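Local coordinates for CRISPR-associated protein CasA/Cse1 (PDB 4AN8) that serves as a subunit of the Cascade ribonucleoprotein complex, which probably uses CRISPR RNA to target invading nucleic acids in bacterial adaptive immunity, at residues 53-58 with 161-166; 60-65 with 243-248; 190-195 with 343-348. All blocks are in the same frame, centred on the assembly; numbering follows the deposited sequence.

Contact 1: 53-58 with 161-166; sequences EAVLHR and LLVHQA. With ACT (acetate ion), chain C.
Val55 carries this helix-helix contact, meeting Leu162, Val163 and Ala166 with its two methyl branches. CG1, anti to the carbonyl carbon (chi1 -62°), runs up against Ala166 CB at 3.4 Å, a carbon pair tighter than usual van der Waals distance; the same methyl lies 3.7 Å from the carbonyl oxygen Leu162 O. CG2 turns to the other two partners, 3.8 Å from Leu162 CB and 3.9 Å from Val163 CG2. The valines cross at about a right angle, whereas Val55 and Leu162 slide past each other in opposite directions. At the margin Leu56 CD2 meets Leu162 CD1 at 4.1 Å.

Behind these side chains, the segment axes approach to 9.0 Å and cross at 92°, and with helices so nearly perpendicular the contact stays compact, burying 225 Å². The partners Leu162 and Ala166 stand one turn apart on helix 154-167, so Val55 faces successive turns of it. On helix 50-67 itself, His57 ND1 donates to Glu53 O at 2.7 Å; this oxygen also receives His57 N, from the opposite face of its carbonyl plane. The Glu53 carboxylate forms a salt bridge to Arg360, among others, and Arg58 one to Asp279. His164 points from the other helix toward an acetate, probably from the crystallisation liquor, with two weak bonds from ND1, while its NE2 is bonded to Tyr266.

No hydrogen bond spans the two segments: their association is apolar, resting mainly on aliphatic groups of valine, leucine and alanine, with the polar ends directed to other partners.

Contact 2: 60-65 with 243-248; sequences LLAVLH and RVYTWP
Tyr245 lays the CD2-CE2 side of its ring against helix 50-67, beside Leu61 and Ala62. CG is anti to the carbonyl carbon (chi1 -79°), and the CA-CB bond already points to the other helix. Ring atom CD2 is 3.9 Å from Ala62 N, which sits at the ring's edge and near its plane, while Ala62 CB lies 4.2 Å from Tyr245 CB. One atom farther out, CE2 comes within 3.8 Å of Leu61 CB, and that carbon approaches the ring obliquely.

The His65 ring also borders the tyrosine. Tyr245 CE2 lies at the edge of the imidazole, near its plane, and 4.4 Å from His65 CD2, so the two rings make no face-to-face stack. Their polar ends are joined through a single water, 2.9 Å from His65 NE2 and 2.6 Å from Tyr245 OH; the water lies in the plane of both rings. The other ring nitrogen, His65 ND1, is bonded to Gly70 O, so the imidazole is held at both nitrogens; it also stacks on the ring of Tyr210.

In the fold, the contact sets the C-terminal half of helix 50-67 against the C-terminal end of the short helix 241-245. Thr246 is the first residue to leave helical torsions there (phi -120°, psi 28°), and the chain then runs on toward strand 250-256.

The threonine still takes part through its methyl: Thr246 CG2 stands 3.8 Å from Ala62 CB. Its hydroxyl is turned to a different task, for OG1 bonds to Thr242 O, back in the preceding helix, and to Ile218 N.

Contact 3: 190-195 with 343-348; sequences ALFLPT and LRVLGQ
Arg344 meets Leu193 and Thr195 of the neighbouring strand, its side chain crossing that of Thr195 obliquely. CB lies 3.6 Å from Leu193 O. CG, anti to the carbonyl carbon (chi1 -59°), comes to 3.6 Å from Thr195 OG1, and CD passes the same hydroxyl at 3.7 Å. The chain is extended from CG to NE, and beyond it the guanidinium NH1 forms a salt bridge with Glu53 of helix 50-67.

The strands run antiparallel. Leu193 and Arg344 form a hydrogen-bonded pair: Leu193 N donates to Arg344 O at 2.8 Å, nearly along the C=O axis, while Arg344 N and Thr195 OG1 reach Leu193 O from opposite faces of its plane. Leu191 and Leu346 form the next such pair. Strand 191-195 is an outer member of a three-stranded antiparallel sheet, with 342-351 in the middle and 354-364 beyond.

Between these pairs, Phe192 faces Val345 in a non-hydrogen-bonded position. On their side of the sheet Leu343 CD1 sits at the edge of the Phe192 ring, 3.9 Å from CD2. On the side of Arg344, Leu193 CD2 meets Leu346 CD1 at 4.2 Å.

All three contacts are buried, though Arg344 and Thr195 of contact 3 are partly exposed. Contact 3 lies nearest the middle of the chain, its centre about 4 Å from the chain's, against about 10 Å for contact 1 and 16 Å for contact 2. Contacts 1 and 2 share helix 50-67, which meets a second helix in one and a helix end in the other; their centres are about 10 Å apart. Contact 3 is bound by backbone hydrogen bonds in a sheet, whereas contact 1 has none across its segments and is held by apolar side chains; contact 2 adds a bridging water. Glu53-Arg344 and Ala54 packing on Leu191 and Leu346 join contacts 1 and 3. Contacts 2 and 3 do not touch.

Contact 1: 53-58 with 161-166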
loop_
_atom_site.group_PDB
_atom_site.type_symbol
_atom_site.label_atom_id
_atom_site.label_comp_id
_atom_site.label_asym_id
_atom_site.label_seq_id
_atom_site.Cartn_x
_atom_site.Cartn_y
_atom_site.Cartn_z
ATOM N N GLU A 53 -3.806 6.436 -5.347
ATOM C CA GLU A 53 -4.803 5.379 -5.373
ATOM C C GLU A 53 -5.164 4.947 -3.945
ATOM O O GLU A 53 -6.342 4.756 -3.629
ATOM C CB GLU A 53 -4.280 4.189 -6.172
ATOM C CG GLU A 53 -5.252 3.024 -6.325
ATOM C CD GLU A 53 -4.669 1.919 -7.227
ATOM O OE1 GLU A 53 -3.591 2.143 -7.804
ATOM O OE2 GLU A 53 -5.260 0.822 -7.348
ATOM N N ALA A 54 -4.150 4.762 -3.100
ATOM C CA ALA A 54 -4.378 4.261 -1.741
ATOM C C ALA A 54 -5.276 5.209 -0.955
ATOM O O ALA A 54 -6.295 4.788 -0.408
ATOM C CB ALA A 54 -3.073 4.062 -1.006
ATOM N N VAL A 55 -4.907 6.489 -0.941
ATOM C CA VAL A 55 -5.639 7.468 -0.134
ATOM C C VAL A 55 -7.010 7.802 -0.686
ATOM O O VAL A 55 -7.925 8.045 0.090
ATOM C CB VAL A 55 -4.866 8.779 0.117
ATOM C CG1 VAL A 55 -3.626 8.513 0.879
ATOM C CG2 VAL A 55 -4.576 9.527 -1.197
ATOM N N LEU A 56 -7.182 7.775 -2.004
ATOM C CA LEU A 56 -8.503 8.027 -2.571
ATOM C C LEU A 56 -9.503 6.946 -2.122
ATOM O O LEU A 56 -10.624 7.274 -1.705
ATOM C CB LEU A 56 -8.449 8.172 -4.091
ATOM C CG LEU A 56 -7.673 9.385 -4.634
ATOM C CD1 LEU A 56 -7.390 9.282 -6.153
ATOM C CD2 LEU A 56 -8.386 10.659 -4.313
ATOM N N HIS A 57 -9.087 5.679 -2.142
ATOM C CA HIS A 57 -9.925 4.608 -1.595
ATOM C C HIS A 57 -10.182 4.787 -0.109
ATOM O O HIS A 57 -11.298 4.539 0.341
ATOM C CB HIS A 57 -9.299 3.227 -1.790
ATOM C CG HIS A 57 -9.361 2.735 -3.191
ATOM N ND1 HIS A 57 -8.335 2.931 -4.091
ATOM C CD2 HIS A 57 -10.337 2.082 -3.866
ATOM C CE1 HIS A 57 -8.674 2.407 -5.257
ATOM N NE2 HIS A 57 -9.877 1.878 -5.142
ATOM N N ARG A 58 -9.162 5.188 0.655
ATOM C CA ARG A 58 -9.326 5.302 2.120
ATOM C C ARG A 58 -10.273 6.440 2.516
ATOM O O ARG A 58 -11.051 6.296 3.449
ATOM C CB ARG A 58 -7.978 5.421 2.856
ATOM C CG ARG A 58 -7.067 4.202 2.660
ATOM C CD ARG A 58 -5.567 4.512 2.894
ATOM N NE ARG A 58 -5.300 4.871 4.289
ATOM C CZ ARG A 58 -5.195 3.988 5.280
ATOM N NH1 ARG A 58 -5.339 2.699 5.026
ATOM N NH2 ARG A 58 -4.962 4.398 6.527
ATOM N N LEU A 161 -2.460 16.904 -1.096
ATOM C CA LEU A 161 -2.782 17.043 0.324
ATOM C C LEU A 161 -3.052 15.675 0.941
ATOM O O LEU A 161 -2.481 15.317 1.959
ATOM C CB LEU A 161 -3.990 17.952 0.509
ATOM C CG LEU A 161 -4.549 18.080 1.934
ATOM C CD1 LEU A 161 -3.474 18.550 2.928
ATOM C CD2 LEU A 161 -5.787 19.008 1.949
ATOM N N LEU A 162 -3.930 14.914 0.307
ATOM C CA LEU A 162 -4.369 13.639 0.832
ATOM C C LEU A 162 -3.200 12.685 0.911
ATOM O O LEU A 162 -3.039 11.979 1.881
ATOM C CB LEU A 162 -5.412 13.021 -0.081
ATOM C CG LEU A 162 -6.870 13.185 0.282
ATOM C CD1 LEU A 162 -7.657 12.225 -0.646
ATOM C CD2 LEU A 162 -7.105 12.831 1.752
ATOM N N VAL A 163 -2.376 12.666 -0.127
ATOM C CA VAL A 163 -1.244 11.773 -0.097
ATOM C C VAL A 163 -0.350 12.137 1.090
ATOM O O VAL A 163 0.062 11.267 1.854
ATOM C CB VAL A 163 -0.447 11.816 -1.421
ATOM C CG1 VAL A 163 0.954 11.189 -1.221
ATOM C CG2 VAL A 163 -1.260 11.122 -2.550
ATOM N N HIS A 164 -0.056 13.424 1.237
ATOM C CA HIS A 164 0.898 13.844 2.266
ATOM C C HIS A 164 0.444 13.485 3.672
ATOM O O HIS A 164 1.251 13.087 4.494
ATOM C CB HIS A 164 1.168 15.354 2.167
ATOM C CG HIS A 164 2.299 15.831 3.024
ATOM N ND1 HIS A 164 3.608 15.444 2.816
ATOM C CD2 HIS A 164 2.324 16.682 4.077
ATOM C CE1 HIS A 164 4.385 16.023 3.711
ATOM N NE2 HIS A 164 3.630 16.778 4.492
ATOM N N GLN A 165 -0.851 13.618 3.944
ATOM C CA GLN A 165 -1.410 13.314 5.269
ATOM C C GLN A 165 -1.348 11.826 5.622
ATOM O O GLN A 165 -1.366 11.464 6.812
ATOM C CB GLN A 165 -2.869 13.810 5.378
ATOM C CG GLN A 165 -3.046 15.326 5.242
ATOM C CD GLN A 165 -2.419 16.094 6.409
ATOM O OE1 GLN A 165 -1.448 15.644 6.999
ATOM N NE2 GLN A 165 -3.000 17.224 6.764
ATOM N N ALA A 166 -1.313 10.952 4.607
ATOM C CA ALA A 166 -1.276 9.522 4.898
ATOM C C ALA A 166 0.161 9.000 4.912
ATOM O O ALA A 166 0.496 8.110 5.698
ATOM C CB ALA A 166 -2.135 8.737 3.902
HETATM C C ACT C . 5.124 12.539 0.843
HETATM O O ACT C . 3.962 12.900 0.478
HETATM O OXT ACT C . 5.844 13.436 1.403
HETATM C CH3 ACT C . 5.617 11.117 0.632
#

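Contact 2: 60-65 with 243-248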
loop_
_atom_site.group_PDB
_atom_site.type_symbol
_atom_site.label_atom_id
_atom_site.label_comp_id
_atom_site.label_asym_id
_atom_site.label_seq_id
_atom_site.Cartn_x
_atom_site.Cartn_y
_atom_site.Cartn_z
ATOM N N LEU A 60 -12.806 7.487 0.509
ATOM C CA LEU A 60 -14.129 6.985 0.147
ATOM C C LEU A 60 -14.659 6.014 1.203
ATOM O O LEU A 60 -15.828 6.091 1.587
ATOM C CB LEU A 60 -14.127 6.290 -1.223
ATOM C CG LEU A 60 -13.850 7.245 -2.389
ATOM C CD1 LEU A 60 -13.919 6.503 -3.699
ATOM C CD2 LEU A 60 -14.802 8.441 -2.364
ATOM N N LEU A 61 -13.798 5.092 1.642
ATOM C CA LEU A 61 -14.152 4.142 2.695
ATOM C C LEU A 61 -14.528 4.839 4.013
ATOM O O LEU A 61 -15.460 4.423 4.688
ATOM C CB LEU A 61 -13.011 3.168 2.936
ATOM C CG LEU A 61 -12.768 2.243 1.744
ATOM C CD1 LEU A 61 -11.322 1.659 1.795
ATOM C CD2 LEU A 61 -13.825 1.140 1.711
ATOM N N ALA A 62 -13.784 5.887 4.379
ATOM C CA ALA A 62 -14.093 6.642 5.584
ATOM C C ALA A 62 -15.516 7.159 5.468
ATOM O O ALA A 62 -16.328 6.957 6.365
ATOM C CB ALA A 62 -13.116 7.820 5.761
ATOM N N VAL A 63 -15.818 7.815 4.348
ATOM C CA VAL A 63 -17.155 8.334 4.139
ATOM C C VAL A 63 -18.227 7.229 4.208
ATOM O O VAL A 63 -19.248 7.399 4.870
ATOM C CB VAL A 63 -17.286 9.120 2.819
ATOM C CG1 VAL A 63 -18.721 9.521 2.623
ATOM C CG2 VAL A 63 -16.388 10.375 2.848
ATOM N N LEU A 64 -17.993 6.109 3.528
ATOM C CA LEU A 64 -18.948 5.000 3.523
ATOM C C LEU A 64 -19.220 4.446 4.908
ATOM O O LEU A 64 -20.375 4.256 5.287
ATOM C CB LEU A 64 -18.473 3.854 2.625
ATOM C CG LEU A 64 -18.641 4.094 1.125
ATOM C CD1 LEU A 64 -17.813 3.126 0.273
ATOM C CD2 LEU A 64 -20.150 4.064 0.752
ATOM N N HIS A 65 -18.160 4.167 5.660
ATOM C CA HIS A 65 -18.315 3.623 6.996
ATOM C C HIS A 65 -19.156 4.527 7.895
ATOM O O HIS A 65 -19.954 4.047 8.684
ATOM C CB HIS A 65 -16.963 3.389 7.648
ATOM C CG HIS A 65 -16.268 2.152 7.175
ATOM N ND1 HIS A 65 -16.932 0.963 6.960
ATOM C CD2 HIS A 65 -14.961 1.924 6.882
ATOM C CE1 HIS A 65 -16.058 0.041 6.586
ATOM N NE2 HIS A 65 -14.859 0.595 6.537
ATOM N N ARG A 243 -10.713 7.648 11.825
ATOM C CA ARG A 243 -9.858 8.712 12.364
ATOM C C ARG A 243 -8.468 8.488 11.779
ATOM O O ARG A 243 -7.802 9.401 11.347
ATOM C CB ARG A 243 -9.822 8.682 13.909
ATOM C CG ARG A 243 -8.782 9.611 14.523
ATOM C CD ARG A 243 -8.762 9.559 16.084
ATOM N NE ARG A 243 -10.061 9.912 16.669
ATOM C CZ ARG A 243 -10.870 9.025 17.257
ATOM N NH1 ARG A 243 -10.525 7.740 17.374
ATOM N NH2 ARG A 243 -12.026 9.421 17.753
ATOM N N VAL A 244 -8.037 7.243 11.765
ATOM C CA VAL A 244 -6.772 6.912 11.136
ATOM C C VAL A 244 -6.756 7.101 9.605
ATOM O O VAL A 244 -5.804 7.637 9.085
ATOM C CB VAL A 244 -6.273 5.542 11.589
ATOM C CG1 VAL A 244 -4.982 5.159 10.838
ATOM C CG2 VAL A 244 -6.008 5.602 13.092
ATOM N N TYR A 245 -7.820 6.713 8.908
ATOM C CA TYR A 245 -7.953 6.965 7.460
ATOM C C TYR A 245 -7.856 8.450 7.100
ATOM O O TYR A 245 -7.462 8.816 5.990
ATOM C CB TYR A 245 -9.316 6.472 6.954
ATOM C CG TYR A 245 -9.436 4.975 6.723
ATOM C CD1 TYR A 245 -8.370 4.095 6.996
ATOM C CD2 TYR A 245 -10.621 4.440 6.237
ATOM C CE1 TYR A 245 -8.498 2.737 6.769
ATOM C CE2 TYR A 245 -10.758 3.082 6.004
ATOM C CZ TYR A 245 -9.704 2.238 6.263
ATOM O OH TYR A 245 -9.882 0.896 6.032
ATOM N N THR A 246 -8.270 9.312 8.019
ATOM C CA THR A 246 -8.289 10.732 7.721
ATOM C C THR A 246 -7.392 11.513 8.676
ATOM O O THR A 246 -7.633 12.671 8.947
ATOM C CB THR A 246 -9.729 11.280 7.801
ATOM O OG1 THR A 246 -10.215 11.145 9.143
ATOM C CG2 THR A 246 -10.663 10.514 6.799
ATOM N N TRP A 247 -6.353 10.858 9.178
ATOM C CA TRP A 247 -5.462 11.471 10.145
ATOM C C TRP A 247 -4.834 12.800 9.687
ATOM O O TRP A 247 -4.277 12.889 8.582
ATOM C CB TRP A 247 -4.340 10.493 10.459
ATOM C CG TRP A 247 -3.568 10.859 11.660
ATOM C CD1 TRP A 247 -2.404 11.576 11.704
ATOM C CD2 TRP A 247 -3.911 10.556 13.022
ATOM N NE1 TRP A 247 -1.998 11.729 13.015
ATOM C CE2 TRP A 247 -2.907 11.108 13.840
ATOM C CE3 TRP A 247 -4.974 9.874 13.624
ATOM C CZ2 TRP A 247 -2.924 10.985 15.231
ATOM C CZ3 TRP A 247 -4.995 9.758 15.005
ATOM C CH2 TRP A 247 -3.975 10.317 15.794
ATOM N N PRO A 248 -4.860 13.831 10.568
ATOM C CA PRO A 248 -4.165 15.081 10.230
ATOM C C PRO A 248 -2.688 15.066 10.642
ATOM O O PRO A 248 -2.347 15.556 11.718
ATOM C CB PRO A 248 -4.933 16.125 11.047
ATOM C CG PRO A 248 -5.319 15.378 12.291
ATOM C CD PRO A 248 -5.584 13.930 11.851
HETATM O O HOH W 1 -12.210 0.012 5.476
#

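Contact 3: 190-195 with 343-348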
loop_
_atom_site.group_PDB
_atom_site.type_symbol
_atom_site.label_atom_id
_atom_site.label_comp_id
_atom_site.label_asym_id
_atom_site.label_seq_id
_atom_site.Cartn_x
_atom_site.Cartn_y
_atom_site.Cartn_z
ATOM N N ALA A 190 3.056 -1.631 3.904
ATOM C CA ALA A 190 2.471 -1.965 2.624
ATOM C C ALA A 190 0.961 -2.052 2.802
ATOM O O ALA A 190 0.494 -2.635 3.765
ATOM C CB ALA A 190 3.023 -3.297 2.163
ATOM N N LEU A 191 0.197 -1.472 1.889
ATOM C CA LEU A 191 -1.263 -1.500 2.020
ATOM C C LEU A 191 -1.908 -2.572 1.133
ATOM O O LEU A 191 -1.630 -2.631 -0.072
ATOM C CB LEU A 191 -1.846 -0.128 1.692
ATOM C CG LEU A 191 -1.276 0.986 2.589
ATOM C CD1 LEU A 191 -1.918 2.339 2.228
ATOM C CD2 LEU A 191 -1.478 0.663 4.082
ATOM N N PHE A 192 -2.759 -3.405 1.732
ATOM C CA PHE A 192 -3.490 -4.428 0.983
ATOM C C PHE A 192 -4.839 -3.917 0.499
ATOM O O PHE A 192 -5.728 -3.581 1.304
ATOM C CB PHE A 192 -3.665 -5.709 1.797
ATOM C CG PHE A 192 -2.380 -6.425 2.054
ATOM C CD1 PHE A 192 -1.467 -5.928 2.971
ATOM C CD2 PHE A 192 -2.066 -7.588 1.365
ATOM C CE1 PHE A 192 -0.276 -6.585 3.213
ATOM C CE2 PHE A 192 -0.857 -8.254 1.596
ATOM C CZ PHE A 192 0.035 -7.755 2.522
ATOM N N LEU A 193 -4.987 -3.868 -0.819
ATOM C CA LEU A 193 -6.223 -3.380 -1.414
ATOM C C LEU A 193 -6.821 -4.367 -2.398
ATOM O O LEU A 193 -6.541 -4.307 -3.590
ATOM C CB LEU A 193 -5.982 -2.036 -2.115
ATOM C CG LEU A 193 -7.234 -1.441 -2.748
ATOM C CD1 LEU A 193 -7.952 -0.537 -1.735
ATOM C CD2 LEU A 193 -6.895 -0.690 -4.036
ATOM N N PRO A 194 -7.648 -5.296 -1.907
ATOM C CA PRO A 194 -8.356 -6.195 -2.816
ATOM C C PRO A 194 -9.156 -5.382 -3.828
ATOM O O PRO A 194 -9.643 -4.288 -3.517
ATOM C CB PRO A 194 -9.303 -6.950 -1.896
ATOM C CG PRO A 194 -8.619 -6.931 -0.591
ATOM C CD PRO A 194 -7.958 -5.582 -0.499
ATOM N N THR A 195 -9.276 -5.917 -5.038
ATOM C CA THR A 195 -9.792 -5.151 -6.152
ATOM C C THR A 195 -10.733 -6.018 -6.970
ATOM O O THR A 195 -10.444 -7.199 -7.216
ATOM C CB THR A 195 -8.627 -4.616 -7.009
ATOM O OG1 THR A 195 -8.026 -3.501 -6.332
ATOM C CG2 THR A 195 -9.092 -4.165 -8.351
ATOM N N LEU A 343 -5.607 -8.700 -5.996
ATOM C CA LEU A 343 -5.040 -8.011 -4.837
ATOM C C LEU A 343 -4.014 -6.987 -5.280
ATOM O O LEU A 343 -3.007 -7.339 -5.923
ATOM C CB LEU A 343 -4.378 -9.010 -3.901
ATOM C CG LEU A 343 -3.654 -8.539 -2.637
ATOM C CD1 LEU A 343 -4.619 -7.886 -1.620
ATOM C CD2 LEU A 343 -2.898 -9.720 -2.000
ATOM N N ARG A 344 -4.257 -5.719 -4.954
ATOM C CA ARG A 344 -3.234 -4.705 -5.177
ATOM C C ARG A 344 -2.472 -4.402 -3.895
ATOM O O ARG A 344 -3.071 -4.290 -2.823
ATOM C CB ARG A 344 -3.846 -3.440 -5.738
ATOM C CG ARG A 344 -4.543 -3.678 -7.029
ATOM C CD ARG A 344 -4.829 -2.383 -7.693
ATOM N NE ARG A 344 -5.083 -2.583 -9.111
ATOM C CZ ARG A 344 -4.876 -1.646 -10.026
ATOM N NH1 ARG A 344 -4.410 -0.457 -9.655
ATOM N NH2 ARG A 344 -5.131 -1.900 -11.303
ATOM N N VAL A 345 -1.156 -4.304 -3.988
ATOM C CA VAL A 345 -0.368 -3.837 -2.860
ATOM C C VAL A 345 0.187 -2.463 -3.206
ATOM O O VAL A 345 0.793 -2.283 -4.262
ATOM C CB VAL A 345 0.771 -4.790 -2.497
ATOM C CG1 VAL A 345 1.531 -4.242 -1.274
ATOM C CG2 VAL A 345 0.215 -6.204 -2.208
ATOM N N LEU A 346 -0.062 -1.496 -2.332
ATOM C CA LEU A 346 0.357 -0.106 -2.529
ATOM C C LEU A 346 1.163 0.388 -1.330
ATOM O O LEU A 346 0.818 0.100 -0.187
ATOM C CB LEU A 346 -0.871 0.797 -2.700
ATOM C CG LEU A 346 -1.947 0.330 -3.668
ATOM C CD1 LEU A 346 -3.203 1.213 -3.574
ATOM C CD2 LEU A 346 -1.406 0.266 -5.092
ATOM N N GLY A 347 2.222 1.143 -1.580
ATOM C CA GLY A 347 3.025 1.694 -0.499
ATOM C C GLY A 347 4.347 2.321 -0.951
ATOM O O GLY A 347 4.632 2.387 -2.142
ATOM N N GLN A 348 5.143 2.784 0.014
ATOM C CA GLN A 348 6.425 3.414 -0.268
ATOM C C GLN A 348 7.514 2.484 0.184
ATOM O O GLN A 348 7.351 1.797 1.181
ATOM C CB GLN A 348 6.623 4.701 0.557
ATOM C CG GLN A 348 5.458 5.545 0.686
ATOM C CD GLN A 348 5.772 6.888 1.305
ATOM O OE1 GLN A 348 5.892 7.880 0.598
ATOM N NE2 GLN A 348 5.842 6.938 2.636
#